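PDB 5A29: exopolygalacturonate lyase from Vibrio vulnificus, which probably cleaves pectate chains by beta-elimination, as a metal-dependent, exo-acting lyase of polysaccharide lyase family 2. Local coordinates for residues T278-K290 and R322-I335. Residues are numbered along the deposited sequence; the frame is centred on the assembly and turned at random.
With SRT (S,R meso-tartaric acid), chain D; SRT (S,R meso-tartaric acid), chain R.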
ATOM      1  N   THR A 278      -6.687 -24.113  -9.986  1.00 22.81           N
ATOM      2  CA  THR A 278      -5.432 -23.945  -9.183  1.00 22.82           C
ATOM      3  C   THR A 278      -5.697 -23.275  -7.855  1.00 19.26           C
ATOM      4  O   THR A 278      -4.883 -23.343  -6.968  1.00 21.69           O
ATOM      5  CB  THR A 278      -4.422 -23.039  -9.906  1.00 19.20           C
ATOM      6  OG1 THR A 278      -5.065 -21.794 -10.124  1.00 18.90           O
ATOM      7  CG2 THR A 278      -4.077 -23.653 -11.321  1.00 18.99           C
ATOM      8  N   GLY A 279      -6.858 -22.655  -7.698  1.00 19.82           N
ATOM      9  CA  GLY A 279      -7.108 -21.892  -6.512  1.00 19.51           C
ATOM     10  C   GLY A 279      -6.317 -20.583  -6.455  1.00 18.65           C
ATOM     11  O   GLY A 279      -6.404 -19.859  -5.448  1.00 19.31           O
ATOM     12  N   ALA A 280      -5.559 -20.241  -7.509  1.00 21.09           N
ATOM     13  CA  ALA A 280      -4.716 -19.013  -7.433  1.00 19.74           C
ATOM     14  C   ALA A 280      -5.635 -17.790  -7.342  1.00 19.29           C
ATOM     15  O   ALA A 280      -6.664 -17.683  -8.050  1.00 19.32           O
ATOM     16  CB  ALA A 280      -3.770 -18.904  -8.665  1.00 18.86           C
ATOM     17  N   PRO A 281      -5.251 -16.788  -6.522  1.00 18.38           N
ATOM     18  CA  PRO A 281      -6.043 -15.576  -6.397  1.00 17.09           C
ATOM     19  C   PRO A 281      -6.010 -14.713  -7.702  1.00 19.64           C
ATOM     20  O   PRO A 281      -5.147 -14.910  -8.599  1.00 19.93           O
ATOM     21  CB  PRO A 281      -5.359 -14.836  -5.248  1.00 17.72           C
ATOM     22  CG  PRO A 281      -3.887 -15.199  -5.456  1.00 16.27           C
ATOM     23  CD  PRO A 281      -3.914 -16.666  -5.871  1.00 18.80           C
ATOM     24  N   VAL A 282      -6.996 -13.843  -7.815  1.00 16.46           N
ATOM     25  CA  VAL A 282      -7.146 -12.950  -8.984  1.00 17.59           C
ATOM     26  C   VAL A 282      -7.093 -11.483  -8.638  1.00 16.91           C
ATOM     27  O   VAL A 282      -7.248 -11.043  -7.447  1.00 19.85           O
ATOM     28  CB  VAL A 282      -8.484 -13.239  -9.750  1.00 17.96           C
ATOM     29  CG1 VAL A 282      -8.344 -14.613 -10.403  1.00 17.32           C
ATOM     30  CG2 VAL A 282      -9.648 -13.178  -8.746  1.00 19.28           C
ATOM     31  N   TYR A 283      -6.872 -10.672  -9.681  1.00 16.20           N
ATOM     32  CA  TYR A 283      -6.615  -9.245  -9.444  1.00 15.99           C
ATOM     33  C   TYR A 283      -7.944  -8.482  -9.392  1.00 18.21           C
ATOM     34  O   TYR A 283      -8.026  -7.384  -8.875  1.00 16.59           O
ATOM     35  CB  TYR A 283      -5.709  -8.717 -10.569  1.00 15.58           C
ATOM     36  CG  TYR A 283      -5.344  -7.253 -10.436  1.00 15.84           C
ATOM     37  CD1 TYR A 283      -4.417  -6.866  -9.443  1.00 16.87           C
ATOM     38  CD2 TYR A 283      -5.902  -6.272 -11.284  1.00 16.57           C
ATOM     39  CE1 TYR A 283      -4.035  -5.557  -9.340  1.00 18.09           C
ATOM     40  CE2 TYR A 283      -5.536  -4.930 -11.173  1.00 18.60           C
ATOM     41  CZ  TYR A 283      -4.633  -4.592 -10.151  1.00 20.69           C
ATOM     42  OH  TYR A 283      -4.193  -3.324 -10.017  1.00 19.23           O
ATOM     43  N   GLN A 284      -8.987  -9.029 -10.042  1.00 18.23           N
ATOM     44  CA  GLN A 284     -10.313  -8.362 -10.025  1.00 15.80           C
ATOM     45  C   GLN A 284     -11.349  -9.478 -10.325  1.00 15.16           C
ATOM     46  O   GLN A 284     -10.969 -10.595 -10.770  1.00 17.23           O
ATOM     47  CB  GLN A 284     -10.428  -7.235 -11.072  1.00 16.19           C
ATOM     48  CG  GLN A 284     -10.288  -7.711 -12.531  1.00 15.95           C
ATOM     49  CD  GLN A 284      -9.832  -6.552 -13.404  1.00 20.80           C
ATOM     50  OE1 GLN A 284      -8.637  -6.172 -13.378  1.00 20.20           O
ATOM     51  NE2 GLN A 284     -10.733  -5.979 -14.174  1.00 20.67           N
ATOM     52  N   PHE A 285     -12.619  -9.155 -10.145  1.00 16.76           N
ATOM     53  CA  PHE A 285     -13.660 -10.223 -10.244  1.00 19.15           C
ATOM     54  C   PHE A 285     -14.639  -9.935 -11.380  1.00 18.95           C
ATOM     55  O   PHE A 285     -15.584 -10.727 -11.570  1.00 20.49           O
ATOM     56  CB  PHE A 285     -14.437 -10.475  -8.923  1.00 18.85           C
ATOM     57  CG  PHE A 285     -15.051  -9.254  -8.301  1.00 19.13           C
ATOM     58  CD1 PHE A 285     -14.347  -8.483  -7.388  1.00 17.66           C
ATOM     59  CD2 PHE A 285     -16.376  -8.887  -8.584  1.00 20.16           C
ATOM     60  CE1 PHE A 285     -14.910  -7.354  -6.776  1.00 22.70           C
ATOM     61  CE2 PHE A 285     -16.956  -7.787  -7.973  1.00 21.16           C
ATOM     62  CZ  PHE A 285     -16.261  -7.005  -7.048  1.00 20.51           C
ATOM     63  N   THR A 286     -14.394  -8.864 -12.136  1.00 19.07           N
ATOM     64  CA  THR A 286     -15.222  -8.589 -13.347  1.00 20.99           C
ATOM     65  C   THR A 286     -14.300  -8.075 -14.457  1.00 21.83           C
ATOM     66  O   THR A 286     -13.224  -7.575 -14.142  1.00 20.45           O
ATOM     67  CB  THR A 286     -16.301  -7.538 -13.097  1.00 21.50           C
ATOM     68  OG1 THR A 286     -15.739  -6.311 -12.612  1.00 23.17           O
ATOM     69  CG2 THR A 286     -17.389  -8.039 -12.102  1.00 22.27           C
ATOM     70  N   SER A 287     -14.722  -8.173 -15.732  1.00 20.02           N
ATOM     71  CA  SER A 287     -14.037  -7.549 -16.872  1.00 19.18           C
ATOM     72  C   SER A 287     -14.912  -6.469 -17.439  1.00 20.09           C
ATOM     73  O   SER A 287     -16.155  -6.463 -17.253  1.00 20.88           O
ATOM     74  CB  SER A 287     -13.839  -8.539 -18.055  1.00 22.28           C
ATOM     75  OG  SER A 287     -12.893  -9.555 -17.766  1.00 24.28           O
ATOM     76  N   PRO A 288     -14.278  -5.537 -18.143  1.00 20.05           N
ATOM     77  CA  PRO A 288     -14.984  -4.479 -18.828  1.00 19.62           C
ATOM     78  C   PRO A 288     -15.661  -5.008 -20.084  1.00 22.57           C
ATOM     79  O   PRO A 288     -15.070  -5.764 -20.876  1.00 22.05           O
ATOM     80  CB  PRO A 288     -13.871  -3.526 -19.245  1.00 19.20           C
ATOM     81  CG  PRO A 288     -12.658  -4.338 -19.349  1.00 22.52           C
ATOM     82  CD  PRO A 288     -12.812  -5.499 -18.359  1.00 17.79           C
ATOM     83  N   LYS A 289     -16.913  -4.611 -20.243  1.00 21.52           N
ATOM     84  CA  LYS A 289     -17.619  -4.885 -21.504  1.00 23.19           C
ATOM     85  C   LYS A 289     -16.984  -4.133 -22.678  1.00 20.21           C
ATOM     86  O   LYS A 289     -16.589  -2.966 -22.545  1.00 19.98           O
ATOM     87  CB  LYS A 289     -19.035  -4.316 -21.341  1.00 26.80           C
ATOM     88  CG  LYS A 289     -20.062  -4.935 -22.258  1.00 41.75           C
ATOM     89  CD  LYS A 289     -21.459  -4.426 -21.887  1.00 49.43           C
ATOM     90  CE  LYS A 289     -22.439  -4.570 -23.062  1.00 62.18           C
ATOM     91  NZ  LYS A 289     -22.521  -5.990 -23.526  1.00 65.79           N
ATOM     92  N   LYS A 290     -17.060  -4.737 -23.866  1.00 22.06           N
ATOM     93  CA  LYS A 290     -16.749  -4.000 -25.136  1.00 21.77           C
ATOM     94  C   LYS A 290     -17.942  -3.140 -25.520  1.00 23.39           C
ATOM     95  O   LYS A 290     -18.980  -3.643 -26.014  1.00 21.77           O
ATOM     96  CB  LYS A 290     -16.440  -5.084 -26.204  1.00 19.25           C
ATOM     97  CG  LYS A 290     -16.121  -4.564 -27.609  1.00 20.78           C
ATOM     98  CD  LYS A 290     -16.226  -5.790 -28.546  1.00 20.92           C
ATOM     99  CE  LYS A 290     -15.769  -5.487 -29.977  1.00 21.20           C
ATOM    100  NZ  LYS A 290     -15.924  -6.786 -30.787  1.00 19.89           N
ATOM    101  N   ARG A 322      -7.971 -12.741 -19.406  1.00 17.83           N
ATOM    102  CA  ARG A 322      -8.890 -11.719 -18.972  1.00 17.28           C
ATOM    103  C   ARG A 322      -8.157 -11.004 -17.842  1.00 17.88           C
ATOM    104  O   ARG A 322      -7.330 -11.622 -17.163  1.00 17.39           O
ATOM    105  CB  ARG A 322     -10.218 -12.334 -18.425  1.00 18.35           C
ATOM    106  CG  ARG A 322     -11.050 -13.073 -19.533  1.00 23.38           C
ATOM    107  CD  ARG A 322     -11.493 -12.108 -20.655  1.00 25.57           C
ATOM    108  NE  ARG A 322     -12.324 -12.819 -21.656  1.00 29.64           N
ATOM    109  CZ  ARG A 322     -11.893 -13.632 -22.625  1.00 37.94           C
ATOM    110  NH1 ARG A 322     -10.593 -13.834 -22.895  1.00 34.82           N
ATOM    111  NH2 ARG A 322     -12.812 -14.253 -23.392  1.00 37.77           N
ATOM    112  N   GLU A 323      -8.534  -9.781 -17.586  1.00 16.97           N
ATOM    113  CA  GLU A 323      -7.689  -8.895 -16.699  1.00 18.59           C
ATOM    114  C   GLU A 323      -7.459  -9.457 -15.302  1.00 20.18           C
ATOM    115  O   GLU A 323      -6.352  -9.279 -14.710  1.00 18.33           O
ATOM    116  CB  GLU A 323      -8.289  -7.498 -16.605  1.00 19.70           C
ATOM    117  CG  GLU A 323      -8.174  -6.771 -17.962  1.00 21.07           C
ATOM    118  CD  GLU A 323      -8.852  -5.417 -17.966  1.00 24.85           C
ATOM    119  OE1 GLU A 323      -8.806  -4.653 -16.930  1.00 25.87           O
ATOM    120  OE2 GLU A 323      -9.391  -5.030 -19.027  1.00 21.28           O
ATOM    121  N   GLY A 324      -8.511 -10.065 -14.729  1.00 18.00           N
ATOM    122  CA  GLY A 324      -8.354 -10.604 -13.342  1.00 15.90           C
ATOM    123  C   GLY A 324      -7.386 -11.743 -13.250  1.00 16.71           C
ATOM    124  O   GLY A 324      -6.830 -11.995 -12.178  1.00 18.29           O
ATOM    125  N   ASN A 325      -7.137 -12.448 -14.353  1.00 16.44           N
ATOM    126  CA  ASN A 325      -6.226 -13.575 -14.332  1.00 15.28           C
ATOM    127  C   ASN A 325      -4.766 -13.209 -14.589  1.00 14.10           C
ATOM    128  O   ASN A 325      -3.900 -14.086 -14.441  1.00 16.34           O
ATOM    129  CB  ASN A 325      -6.633 -14.651 -15.352  1.00 17.60           C
ATOM    130  CG  ASN A 325      -8.066 -15.129 -15.098  1.00 20.17           C
ATOM    131  OD1 ASN A 325      -8.375 -15.578 -13.986  1.00 17.33           O
ATOM    132  ND2 ASN A 325      -8.930 -14.999 -16.096  1.00 18.84           N
ATOM    133  N   VAL A 326      -4.482 -11.948 -14.821  1.00 13.35           N
ATOM    134  CA  VAL A 326      -3.044 -11.534 -14.987  1.00 14.19           C
ATOM    135  C   VAL A 326      -2.374 -11.297 -13.596  1.00 14.37           C
ATOM    136  O   VAL A 326      -2.852 -10.448 -12.826  1.00 16.02           O
ATOM    137  CB  VAL A 326      -2.976 -10.240 -15.790  1.00 15.69           C
ATOM    138  CG1 VAL A 326      -1.528  -9.695 -15.857  1.00 14.82           C
ATOM    139  CG2 VAL A 326      -3.500 -10.491 -17.238  1.00 14.96           C
ATOM    140  N   LEU A 327      -1.345 -12.060 -13.290  1.00 16.05           N
ATOM    141  CA  LEU A 327      -0.699 -11.968 -11.981  1.00 16.46           C
ATOM    142  C   LEU A 327       0.764 -11.387 -12.181  1.00 19.61           C
ATOM    143  O   LEU A 327       1.607 -11.561 -11.317  1.00 25.79           O
ATOM    144  CB  LEU A 327      -0.580 -13.328 -11.302  1.00 17.53           C
ATOM    145  CG  LEU A 327      -1.981 -13.987 -11.140  1.00 16.89           C
ATOM    146  CD1 LEU A 327      -1.793 -15.242 -10.294  1.00 18.01           C
ATOM    147  CD2 LEU A 327      -2.924 -13.039 -10.423  1.00 17.84           C
ATOM    148  N   PHE A 328       1.015 -10.719 -13.284  1.00 17.50           N
ATOM    149  CA  PHE A 328       2.343 -10.049 -13.479  1.00 18.48           C
ATOM    150  C   PHE A 328       2.095  -8.589 -13.684  1.00 16.40           C
ATOM    151  O   PHE A 328       0.985  -8.035 -13.423  1.00 17.08           O
ATOM    152  CB  PHE A 328       3.124 -10.710 -14.635  1.00 17.86           C
ATOM    153  CG  PHE A 328       2.281 -10.880 -15.929  1.00 20.06           C
ATOM    154  CD1 PHE A 328       1.498 -12.033 -16.142  1.00 21.53           C
ATOM    155  CD2 PHE A 328       2.267  -9.888 -16.908  1.00 17.59           C
ATOM    156  CE1 PHE A 328       0.686 -12.182 -17.299  1.00 21.83           C
ATOM    157  CE2 PHE A 328       1.447 -10.008 -18.057  1.00 20.85           C
ATOM    158  CZ  PHE A 328       0.640 -11.159 -18.245  1.00 21.18           C
ATOM    159  N   LYS A 329       3.173  -7.860 -13.993  1.00 17.95           N
ATOM    160  CA  LYS A 329       3.052  -6.428 -14.151  1.00 18.16           C
ATOM    161  C   LYS A 329       2.563  -5.782 -12.858  1.00 18.68           C
ATOM    162  O   LYS A 329       1.711  -4.861 -12.853  1.00 18.58           O
ATOM    163  CB  LYS A 329       2.248  -6.048 -15.471  1.00 19.35           C
ATOM    164  CG  LYS A 329       2.547  -4.576 -15.878  1.00 23.06           C
ATOM    165  CD  LYS A 329       1.443  -3.913 -16.725  1.00 33.00           C
ATOM    166  CE  LYS A 329       0.033  -3.822 -16.031  1.00 34.45           C
ATOM    167  NZ  LYS A 329      -0.178  -3.176 -14.650  1.00 25.75           N
ATOM    168  N   SER A 330       3.152  -6.261 -11.727  1.00 17.28           N
ATOM    169  CA  SER A 330       2.801  -5.793 -10.367  1.00 18.71           C
ATOM    170  C   SER A 330       1.408  -6.112  -9.833  1.00 19.91           C
ATOM    171  O   SER A 330       1.059  -5.713  -8.697  1.00 18.67           O
ATOM    172  CB  SER A 330       2.998  -4.281 -10.221  1.00 24.05           C
ATOM    173  OG  SER A 330       4.369  -4.007 -10.534  1.00 25.60           O
ATOM    174  N   ASN A 331       0.584  -6.770 -10.648  1.00 17.18           N
ATOM    175  CA  ASN A 331      -0.693  -7.246 -10.100  1.00 16.76           C
ATOM    176  C   ASN A 331      -0.460  -8.185  -8.911  1.00 17.61           C
ATOM    177  O   ASN A 331      -1.226  -8.120  -7.977  1.00 15.23           O
ATOM    178  CB  ASN A 331      -1.539  -7.986 -11.156  1.00 17.52           C
ATOM    179  CG  ASN A 331      -2.214  -7.009 -12.147  1.00 16.84           C
ATOM    180  OD1 ASN A 331      -2.002  -5.798 -12.105  1.00 16.62           O
ATOM    181  ND2 ASN A 331      -2.995  -7.563 -13.104  1.00 16.15           N
ATOM    182  N   ASP A 332       0.569  -9.026  -8.976  1.00 16.30           N
ATOM    183  CA  ASP A 332       0.833 -10.008  -7.909  1.00 19.75           C
ATOM    184  C   ASP A 332       1.196  -9.225  -6.638  1.00 18.46           C
ATOM    185  O   ASP A 332       0.755  -9.577  -5.593  1.00 16.20           O
ATOM    186  CB  ASP A 332       1.994 -10.924  -8.234  1.00 19.74           C
ATOM    187  CG  ASP A 332       3.272 -10.147  -8.689  1.00 29.81           C
ATOM    188  OD1 ASP A 332       3.171  -9.126  -9.412  1.00 26.18           O
ATOM    189  OD2 ASP A 332       4.385 -10.526  -8.291  1.00 36.68           O
ATOM    190  N   LYS A 333       1.985  -8.160  -6.753  1.00 18.42           N
ATOM    191  CA  LYS A 333       2.282  -7.379  -5.566  1.00 17.75           C
ATOM    192  C   LYS A 333       1.013  -6.855  -4.852  1.00 16.85           C
ATOM    193  O   LYS A 333       0.941  -6.886  -3.623  1.00 15.15           O
ATOM    194  CB  LYS A 333       3.180  -6.203  -5.921  1.00 17.87           C
ATOM    195  CG  LYS A 333       3.594  -5.430  -4.688  1.00 19.68           C
ATOM    196  CD  LYS A 333       4.549  -4.289  -5.034  1.00 24.63           C
ATOM    197  CE  LYS A 333       5.026  -3.601  -3.760  1.00 34.41           C
ATOM    198  NZ  LYS A 333       5.499  -2.261  -4.181  1.00 40.00           N
ATOM    199  N   SER A 334       0.047  -6.294  -5.578  1.00 15.58           N
ATOM    200  CA  SER A 334      -1.161  -5.798  -4.897  1.00 16.83           C
ATOM    201  C   SER A 334      -1.931  -6.951  -4.222  1.00 16.70           C
ATOM    202  O   SER A 334      -2.647  -6.683  -3.278  1.00 19.33           O
ATOM    203  CB  SER A 334      -2.153  -5.142  -5.879  1.00 20.70           C
ATOM    204  OG  SER A 334      -1.480  -4.017  -6.508  1.00 30.55           O
ATOM    205  N   ILE A 335      -1.793  -8.170  -4.732  1.00 16.23           N
ATOM    206  CA  ILE A 335      -2.530  -9.322  -4.181  1.00 15.21           C
ATOM    207  C   ILE A 335      -1.750  -9.946  -3.011  1.00 19.58           C
ATOM    208  O   ILE A 335      -2.326 -10.094  -1.915  1.00 18.42           O
ATOM    209  CB  ILE A 335      -2.740 -10.386  -5.257  1.00 16.34           C
ATOM    210  CG1 ILE A 335      -3.683  -9.840  -6.340  1.00 15.57           C
ATOM    211  CG2 ILE A 335      -3.277 -11.691  -4.636  1.00 17.98           C
ATOM    212  CD1 ILE A 335      -3.626 -10.765  -7.583  1.00 17.41           C
TER
HETATM  213  O1  SRT D1568      -7.012  -9.956  -4.611  0.60 45.19           O
HETATM  214  O11 SRT D1568      -7.590 -12.020  -4.978  0.60 21.27           O
HETATM  215  C1  SRT D1568      -7.286 -11.106  -4.200  0.60 33.05           C
HETATM  216  C2  SRT D1568      -7.346 -11.236  -2.690  0.60 34.08           C
HETATM  217  O2  SRT D1568      -8.706 -11.407  -2.495  0.60 36.11           O
HETATM  218  C3  SRT D1568      -6.629 -12.357  -1.899  0.60 35.92           C
HETATM  219  O3  SRT D1568      -6.056 -13.352  -2.712  0.60 41.05           O
HETATM  220  C4  SRT D1568      -5.542 -11.931  -0.928  0.60 39.75           C
HETATM  221  O4  SRT D1568      -5.580 -12.605   0.138  0.60 39.59           O
HETATM  222  O41 SRT D1568      -4.725 -10.974  -1.186  0.60 21.87           O
HETATM  223  O1  SRT R1019       1.124   2.128  -9.412  1.00 40.65           O
HETATM  224  O11 SRT R1019       0.884   2.011  -7.263  1.00 46.34           O
HETATM  225  C1  SRT R1019       1.531   1.764  -8.300  1.00 49.45           C
HETATM  226  C2  SRT R1019       2.808   0.943  -8.278  1.00 53.54           C
HETATM  227  O2  SRT R1019       4.012   1.669  -8.138  1.00 58.82           O
HETATM  228  C3  SRT R1019       2.664  -0.217  -7.296  1.00 54.23           C
HETATM  229  O3  SRT R1019       1.687  -1.034  -7.967  1.00 48.55           O
HETATM  230  C4  SRT R1019       4.010  -0.860  -7.045  1.00 57.86           C
HETATM  231  O4  SRT R1019       4.573  -0.458  -6.006  1.00 51.38           O
HETATM  232  O41 SRT R1019       4.561  -1.662  -7.874  1.00 58.52           O
HETATM  233  O   HOH W   1      -6.829  -4.842 -14.813  1.00 20.29           O
HETATM  234  O   HOH W   2     -10.931  -3.387 -16.207  1.00 44.64           O
HETATM  235  O   HOH W   3     -11.308 -10.310 -15.501  1.00 24.42           O
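Glu323 OE1 accepts hydrogen bonds from two waters, one 2.6 Å and the other 2.9 Å away, and both waters also reach the side-chain amide of Gln284. The shorter-bonded water meets Gln284 NE2 weakly, while the other donates its second hydrogen bond to Gln284 OE1. That amide stands nearly square to the carboxylate, their planes 81° apart, and NE2 also donates to Thr286 O, which fixes its flip. Glu323 OE2 lies against the Pro288 ring and forms a salt bridge with Arg308, a residue of a tartrate pocket.

The sole direct hydrogen bond between the segments runs from Tyr283 N to Gly324 O, 2.8 Å long and nearly straight. Gln284 O lies where a side chain of residue 324 would stand, which suits Gly324. Tyr283 swings its ring out opposite the main-chain nitrogen (chi1 -179°), flat on the Asn331 amide, the planes only 4° apart and OD1 3.4 Å above the ring centre. Asn331 ND2 donates to Val326 O, holding the amide in this stack. Ile335 CG2 packs 3.7 Å from Pro281 CG, beside a bound tartrate. Water-bridged polar groups thus tie 278-290 to the 3-10 turn 323-325, stacked and apolar surfaces to the first turn of helix 331-349.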